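PDB 2FK5: fuculose-1-phosphate aldolase from Thermus thermophilus, which is a member of the class II aldolase and adducin family, with an AraD-like fold, and is probably an aldolase. Local coordinates for residues R2-G13 and F29-T40. Sequence-based numbering, arbitrary orientation.
Sequences RARLYAAFRQVG and FSVRTKGGFLIT
Phe9 reaches from the helix between Phe29, Val31 and Leu38 of the β-hairpin. Its CG stands anti to the carbonyl carbon (chi1 -86°), which swings the ring out to the strands. There the rim does most of the touching: Phe9 CZ lies 3.7 Å from Leu38 O, near the ring plane. Phe9 CE1 comes within 3.9 Å of Val31 CG1, and Val31 CG2 sits at the edge in plane. Against Phe29 the two side chains run past one another in opposing senses, with Phe9 CD2 to Phe29 CD1 at 3.6 Å; planes inclined by 37° make this neither a stack nor an edge-to-face pair.

Phe29 is itself held on both faces. Val12 CG1 stands 4.1 Å from the centroid of the Phe29 ring and almost on the normal, a CH-pi contact, whereas Thr40 CG2 covers the opposite face nearer the rim. At the far end of the same ring, Phe29 CZ approaches Gly13 CA to 3.6 Å.

No hydrogen bond crosses the interface, so the evidence is for apolar packing of the N-terminal helix on an antiparallel hairpin, whose strands 29-32 and 36-40 pair through reciprocal Val31 and Leu38 backbone bonds. This hairpin belongs to the mixed sheet of the AraD-like fold; strand 54-58 continues it beyond 36-40, and Leu54 there also touches Phe9. Leu166 of helix 162-191 packs on Phe9 too.

Toward the start of the helix, Leu5 meets Leu38 tip to tip, Leu5 CD2 to Leu38 CD2 at 3.8 Å, and Leu5 CD2 also faces Val31 CG2. Kinks in the Arg2 chain (chi2 -57°, chi3 -69°) fold it back until Arg2 NH1 lies 3.3 Å from Leu38 CD2; this nitrogen is buried by the contact with no polar partner in the model.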
ATOM      1  N   ARG A   2       3.936  24.738  -5.643  1.00 46.78           N
ATOM      2  CA  ARG A   2       4.985  23.733  -5.325  1.00 47.79           C
ATOM      3  C   ARG A   2       4.430  22.443  -4.720  1.00 48.29           C
ATOM      4  O   ARG A   2       4.716  21.362  -5.223  1.00 45.37           O
ATOM      5  CB  ARG A   2       6.038  24.327  -4.374  1.00 49.04           C
ATOM      6  CG  ARG A   2       7.323  24.760  -5.065  1.00 45.82           C
ATOM      7  CD  ARG A   2       7.948  23.597  -5.834  1.00 62.42           C
ATOM      8  NE  ARG A   2       8.469  22.551  -4.955  1.00 57.64           N
ATOM      9  CZ  ARG A   2       8.656  21.287  -5.327  1.00 51.68           C
ATOM     10  NH1 ARG A   2       8.361  20.905  -6.560  1.00 59.06           N
ATOM     11  NH2 ARG A   2       9.149  20.404  -4.471  1.00 48.23           N
ATOM     12  N   ALA A   3       3.643  22.550  -3.651  1.00 40.86           N
ATOM     13  CA  ALA A   3       3.091  21.359  -3.005  1.00 39.67           C
ATOM     14  C   ALA A   3       2.469  20.397  -4.018  1.00 38.30           C
ATOM     15  O   ALA A   3       2.725  19.193  -3.992  1.00 39.08           O
ATOM     16  CB  ALA A   3       2.054  21.761  -1.951  1.00 44.35           C
ATOM     17  N   ARG A   4       1.654  20.935  -4.914  1.00 33.88           N
ATOM     18  CA  ARG A   4       0.999  20.125  -5.927  1.00 31.27           C
ATOM     19  C   ARG A   4       2.018  19.439  -6.847  1.00 34.21           C
ATOM     20  O   ARG A   4       1.863  18.265  -7.185  1.00 35.40           O
ATOM     21  CB  ARG A   4       0.054  20.997  -6.752  1.00 27.78           C
ATOM     22  CG  ARG A   4      -0.729  20.220  -7.791  1.00 40.99           C
ATOM     23  CD  ARG A   4      -1.778  21.079  -8.471  1.00 46.52           C
ATOM     24  NH2 ARG A   4      -4.011  18.616 -10.020  1.00 55.72           N
ATOM     25  N   LEU A   5       3.052  20.169  -7.254  1.00 29.00           N
ATOM     26  CA  LEU A   5       4.075  19.596  -8.123  1.00 28.72           C
ATOM     27  C   LEU A   5       4.838  18.544  -7.338  1.00 32.73           C
ATOM     28  O   LEU A   5       5.165  17.487  -7.869  1.00 30.01           O
ATOM     29  CB  LEU A   5       5.036  20.679  -8.636  1.00 26.41           C
ATOM     30  CG  LEU A   5       6.127  20.174  -9.592  1.00 30.40           C
ATOM     31  CD1 LEU A   5       5.477  19.449 -10.780  1.00 24.11           C
ATOM     32  CD2 LEU A   5       6.984  21.344 -10.070  1.00 34.22           C
ATOM     33  N   TYR A   6       5.124  18.826  -6.068  1.00 28.64           N
ATOM     34  CA  TYR A   6       5.822  17.849  -5.238  1.00 35.33           C
ATOM     35  C   TYR A   6       4.981  16.581  -5.180  1.00 32.43           C
ATOM     36  O   TYR A   6       5.499  15.465  -5.247  1.00 31.01           O
ATOM     37  CB  TYR A   6       6.011  18.353  -3.802  1.00 33.63           C
ATOM     38  CG  TYR A   6       6.303  17.217  -2.835  1.00 43.05           C
ATOM     39  CD1 TYR A   6       7.422  16.401  -3.011  1.00 39.61           C
ATOM     40  CD2 TYR A   6       5.428  16.913  -1.788  1.00 38.48           C
ATOM     41  CE1 TYR A   6       7.661  15.309  -2.180  1.00 41.20           C
ATOM     42  CE2 TYR A   6       5.657  15.822  -0.948  1.00 34.28           C
ATOM     43  CZ  TYR A   6       6.777  15.023  -1.151  1.00 40.37           C
ATOM     44  OH  TYR A   6       7.010  13.927  -0.348  1.00 36.84           O
ATOM     45  N   ALA A   7       3.677  16.775  -5.035  1.00 32.87           N
ATOM     46  CA  ALA A   7       2.735  15.673  -4.945  1.00 38.86           C
ATOM     47  C   ALA A   7       2.847  14.800  -6.179  1.00 31.71           C
ATOM     48  O   ALA A   7       2.880  13.577  -6.076  1.00 33.80           O
ATOM     49  CB  ALA A   7       1.318  16.209  -4.813  1.00 29.42           C
ATOM     50  N   ALA A   8       2.906  15.437  -7.344  1.00 29.10           N
ATOM     51  CA  ALA A   8       3.011  14.706  -8.602  1.00 30.71           C
ATOM     52  C   ALA A   8       4.284  13.868  -8.643  1.00 22.74           C
ATOM     53  O   ALA A   8       4.252  12.724  -9.105  1.00 26.44           O
ATOM     54  CB  ALA A   8       2.968  15.669  -9.780  1.00 35.93           C
ATOM     55  N   PHE A   9       5.403  14.428  -8.175  1.00 23.14           N
ATOM     56  CA  PHE A   9       6.668  13.682  -8.148  1.00 24.82           C
ATOM     57  C   PHE A   9       6.528  12.520  -7.173  1.00 26.09           C
ATOM     58  O   PHE A   9       6.949  11.397  -7.446  1.00 25.33           O
ATOM     59  CB  PHE A   9       7.830  14.549  -7.645  1.00 23.98           C
ATOM     60  CG  PHE A   9       8.502  15.366  -8.715  1.00 22.36           C
ATOM     61  CD1 PHE A   9       7.888  16.502  -9.236  1.00 23.81           C
ATOM     62  CD2 PHE A   9       9.758  14.998  -9.191  1.00 28.01           C
ATOM     63  CE1 PHE A   9       8.517  17.269 -10.218  1.00 24.86           C
ATOM     64  CE2 PHE A   9      10.395  15.754 -10.171  1.00 30.14           C
ATOM     65  CZ  PHE A   9       9.773  16.892 -10.685  1.00 26.56           C
ATOM     66  N   ARG A  10       5.955  12.815  -6.013  1.00 24.48           N
ATOM     67  CA  ARG A  10       5.781  11.808  -4.982  1.00 26.23           C
ATOM     68  C   ARG A  10       4.924  10.655  -5.477  1.00 22.80           C
ATOM     69  O   ARG A  10       5.266   9.493  -5.290  1.00 24.68           O
ATOM     70  CB  ARG A  10       5.140  12.431  -3.744  1.00 26.68           C
ATOM     71  CG  ARG A  10       4.970  11.455  -2.605  1.00 36.35           C
ATOM     72  CD  ARG A  10       4.401  12.151  -1.377  1.00 42.07           C
ATOM     73  NE  ARG A  10       4.202  11.212  -0.279  1.00 40.91           N
ATOM     74  CZ  ARG A  10       3.580  11.510   0.857  1.00 44.51           C
ATOM     75  NH1 ARG A  10       3.450  10.579   1.792  1.00 50.69           N
ATOM     76  N   GLN A  11       3.811  10.996  -6.109  1.00 22.34           N
ATOM     77  CA  GLN A  11       2.883  10.009  -6.628  1.00 26.39           C
ATOM     78  C   GLN A  11       3.489   9.181  -7.757  1.00 24.29           C
ATOM     79  O   GLN A  11       3.298   7.969  -7.819  1.00 22.17           O
ATOM     80  CB  GLN A  11       1.625  10.726  -7.107  1.00 25.27           C
ATOM     81  CG  GLN A  11       0.662   9.876  -7.899  1.00 32.41           C
ATOM     82  CD  GLN A  11      -0.576  10.656  -8.290  1.00 45.99           C
ATOM     83  OE1 GLN A  11      -1.220  10.360  -9.296  1.00 48.79           O
ATOM     84  NE2 GLN A  11      -0.921  11.657  -7.483  1.00 47.65           N
ATOM     85  N   VAL A  12       4.216   9.837  -8.657  1.00 19.01           N
ATOM     86  CA  VAL A  12       4.838   9.125  -9.769  1.00 16.60           C
ATOM     87  C   VAL A  12       5.848   8.126  -9.222  1.00 19.36           C
ATOM     88  O   VAL A  12       5.906   6.983  -9.674  1.00 23.39           O
ATOM     89  CB  VAL A  12       5.510  10.115 -10.760  1.00 19.98           C
ATOM     90  CG1 VAL A  12       6.511   9.378 -11.647  1.00 20.24           C
ATOM     91  CG2 VAL A  12       4.442  10.766 -11.629  1.00 19.82           C
ATOM     92  N   GLY A  13       6.626   8.548  -8.228  1.00 22.20           N
ATOM     93  CA  GLY A  13       7.589   7.645  -7.620  1.00 25.54           C
ATOM     94  C   GLY A  13       6.900   6.466  -6.935  1.00 27.10           C
ATOM     95  O   GLY A  13       7.279   5.308  -7.124  1.00 22.66           O
ATOM     96  N   PHE A  29      13.194  11.319 -12.511  1.00 19.10           N
ATOM     97  CA  PHE A  29      12.249  12.060 -13.320  1.00 22.99           C
ATOM     98  C   PHE A  29      12.380  13.536 -13.085  1.00 21.54           C
ATOM     99  O   PHE A  29      12.890  13.967 -12.054  1.00 24.20           O
ATOM    100  CB  PHE A  29      10.804  11.595 -13.099  1.00 32.96           C
ATOM    101  CG  PHE A  29      10.542  11.010 -11.750  1.00 28.26           C
ATOM    102  CD1 PHE A  29       9.909  11.759 -10.761  1.00 36.85           C
ATOM    103  CD2 PHE A  29      10.887   9.689 -11.480  1.00 29.94           C
ATOM    104  CE1 PHE A  29       9.621  11.188  -9.519  1.00 29.10           C
ATOM    105  CE2 PHE A  29      10.607   9.115 -10.248  1.00 34.10           C
ATOM    106  CZ  PHE A  29       9.971   9.865  -9.268  1.00 27.13           C
ATOM    107  N   SER A  30      11.914  14.302 -14.059  1.00 20.94           N
ATOM    108  CA  SER A  30      12.018  15.750 -13.999  1.00 24.25           C
ATOM    109  C   SER A  30      10.917  16.432 -14.778  1.00 23.46           C
ATOM    110  O   SER A  30      10.178  15.794 -15.543  1.00 23.16           O
ATOM    111  CB  SER A  30      13.346  16.174 -14.614  1.00 23.92           C
ATOM    112  OG  SER A  30      13.360  15.812 -15.993  1.00 23.09           O
ATOM    113  N   VAL A  31      10.825  17.748 -14.585  1.00 22.65           N
ATOM    114  CA  VAL A  31       9.869  18.568 -15.309  1.00 21.80           C
ATOM    115  C   VAL A  31      10.615  19.844 -15.718  1.00 21.95           C
ATOM    116  O   VAL A  31      11.534  20.282 -15.035  1.00 20.89           O
ATOM    117  CB  VAL A  31       8.636  18.964 -14.454  1.00 27.55           C
ATOM    118  CG1 VAL A  31       7.885  17.714 -14.024  1.00 22.73           C
ATOM    119  CG2 VAL A  31       9.071  19.778 -13.243  1.00 26.06           C
ATOM    120  N   ARG A  32      10.219  20.405 -16.846  1.00 24.67           N
ATOM    121  CA  ARG A  32      10.825  21.634 -17.359  1.00 28.05           C
ATOM    122  C   ARG A  32      10.296  22.781 -16.505  1.00 30.92           C
ATOM    123  O   ARG A  32       9.117  22.791 -16.141  1.00 27.78           O
ATOM    124  CB  ARG A  32      10.392  21.845 -18.810  1.00 27.79           C
ATOM    125  CG  ARG A  32      11.043  23.021 -19.532  1.00 31.38           C
ATOM    126  CD  ARG A  32      12.428  22.655 -20.052  1.00 34.65           C
ATOM    127  NE  ARG A  32      12.880  23.623 -21.048  1.00 42.28           N
ATOM    128  CZ  ARG A  32      13.422  24.798 -20.755  1.00 40.95           C
ATOM    129  NH1 ARG A  32      13.593  25.148 -19.490  1.00 29.35           N
ATOM    130  NH2 ARG A  32      13.757  25.638 -21.726  1.00 35.42           N
ATOM    131  N   THR A  33      11.168  23.724 -16.171  1.00 33.43           N
ATOM    132  CA  THR A  33      10.787  24.897 -15.389  1.00 32.76           C
ATOM    133  C   THR A  33      11.324  26.131 -16.113  1.00 35.39           C
ATOM    134  O   THR A  33      12.093  26.011 -17.069  1.00 31.87           O
ATOM    135  CB  THR A  33      11.403  24.877 -13.991  1.00 30.81           C
ATOM    136  OG1 THR A  33      12.831  24.807 -14.104  1.00 28.87           O
ATOM    137  CG2 THR A  33      10.880  23.682 -13.190  1.00 30.47           C
ATOM    138  N   LYS A  34      10.930  27.313 -15.655  1.00 39.12           N
ATOM    139  CA  LYS A  34      11.408  28.543 -16.275  1.00 39.33           C
ATOM    140  C   LYS A  34      12.931  28.622 -16.208  1.00 36.76           C
ATOM    141  O   LYS A  34      13.577  29.081 -17.148  1.00 45.53           O
ATOM    142  CB  LYS A  34      10.783  29.763 -15.587  1.00 35.94           C
ATOM    143  CG  LYS A  34       9.291  29.918 -15.870  1.00 47.57           C
ATOM    144  CD  LYS A  34       8.692  31.115 -15.142  1.00 48.45           C
ATOM    145  N   GLY A  35      13.503  28.150 -15.104  1.00 36.09           N
ATOM    146  CA  GLY A  35      14.949  28.188 -14.943  1.00 33.44           C
ATOM    147  C   GLY A  35      15.742  27.092 -15.632  1.00 39.88           C
ATOM    148  O   GLY A  35      16.932  27.254 -15.900  1.00 42.46           O
ATOM    149  N   GLY A  36      15.088  25.972 -15.921  1.00 31.17           N
ATOM    150  CA  GLY A  36      15.759  24.858 -16.567  1.00 24.11           C
ATOM    151  C   GLY A  36      14.876  23.645 -16.320  1.00 25.12           C
ATOM    152  O   GLY A  36      13.903  23.446 -17.044  1.00 27.15           O
ATOM    153  N   PHE A  37      15.210  22.850 -15.304  1.00 24.92           N
ATOM    154  CA  PHE A  37      14.397  21.686 -14.949  1.00 27.27           C
ATOM    155  C   PHE A  37      14.592  21.237 -13.494  1.00 23.99           C
ATOM    156  O   PHE A  37      15.649  21.445 -12.890  1.00 26.59           O
ATOM    157  CB  PHE A  37      14.641  20.511 -15.930  1.00 21.09           C
ATOM    158  CG  PHE A  37      16.015  19.922 -15.866  1.00 23.54           C
ATOM    159  CD1 PHE A  37      16.295  18.857 -15.016  1.00 22.96           C
ATOM    160  CD2 PHE A  37      17.036  20.411 -16.683  1.00 24.13           C
ATOM    161  CE1 PHE A  37      17.558  18.283 -14.976  1.00 26.55           C
ATOM    162  CE2 PHE A  37      18.309  19.842 -16.650  1.00 24.43           C
ATOM    163  CZ  PHE A  37      18.572  18.777 -15.800  1.00 28.80           C
ATOM    164  N   LEU A  38      13.542  20.637 -12.940  1.00 23.58           N
ATOM    165  CA  LEU A  38      13.523  20.145 -11.570  1.00 21.88           C
ATOM    166  C   LEU A  38      13.652  18.630 -11.670  1.00 22.32           C
ATOM    167  O   LEU A  38      12.862  17.998 -12.347  1.00 23.81           O
ATOM    168  CB  LEU A  38      12.182  20.518 -10.924  1.00 21.87           C
ATOM    169  CG  LEU A  38      11.983  20.223  -9.435  1.00 34.94           C
ATOM    170  CD1 LEU A  38      13.003  21.000  -8.629  1.00 32.19           C
ATOM    171  CD2 LEU A  38      10.556  20.606  -9.008  1.00 27.25           C
ATOM    172  N   ILE A  39      14.633  18.056 -10.991  1.00 21.81           N
ATOM    173  CA  ILE A  39      14.854  16.623 -11.072  1.00 25.26           C
ATOM    174  C   ILE A  39      15.162  16.016  -9.712  1.00 28.33           C
ATOM    175  O   ILE A  39      15.587  16.713  -8.788  1.00 28.15           O
ATOM    176  CB  ILE A  39      16.027  16.337 -12.055  1.00 24.83           C
ATOM    177  CG1 ILE A  39      16.178  14.840 -12.323  1.00 26.45           C
ATOM    178  CG2 ILE A  39      17.323  16.894 -11.483  1.00 26.68           C
ATOM    179  CD1 ILE A  39      17.136  14.550 -13.478  1.00 27.90           C
ATOM    180  N   THR A  40      14.932  14.708  -9.599  1.00 28.33           N
ATOM    181  CA  THR A  40      15.205  13.969  -8.380  1.00 26.53           C
ATOM    182  C   THR A  40      16.712  13.897  -8.136  1.00 31.24           C
ATOM    183  O   THR A  40      17.505  13.803  -9.081  1.00 28.17           O
ATOM    184  CB  THR A  40      14.659  12.522  -8.472  1.00 27.99           C
ATOM    185  OG1 THR A  40      15.132  11.913  -9.680  1.00 28.43           O
ATOM    186  CG2 THR A  40      13.130  12.523  -8.469  1.00 23.25           C
TER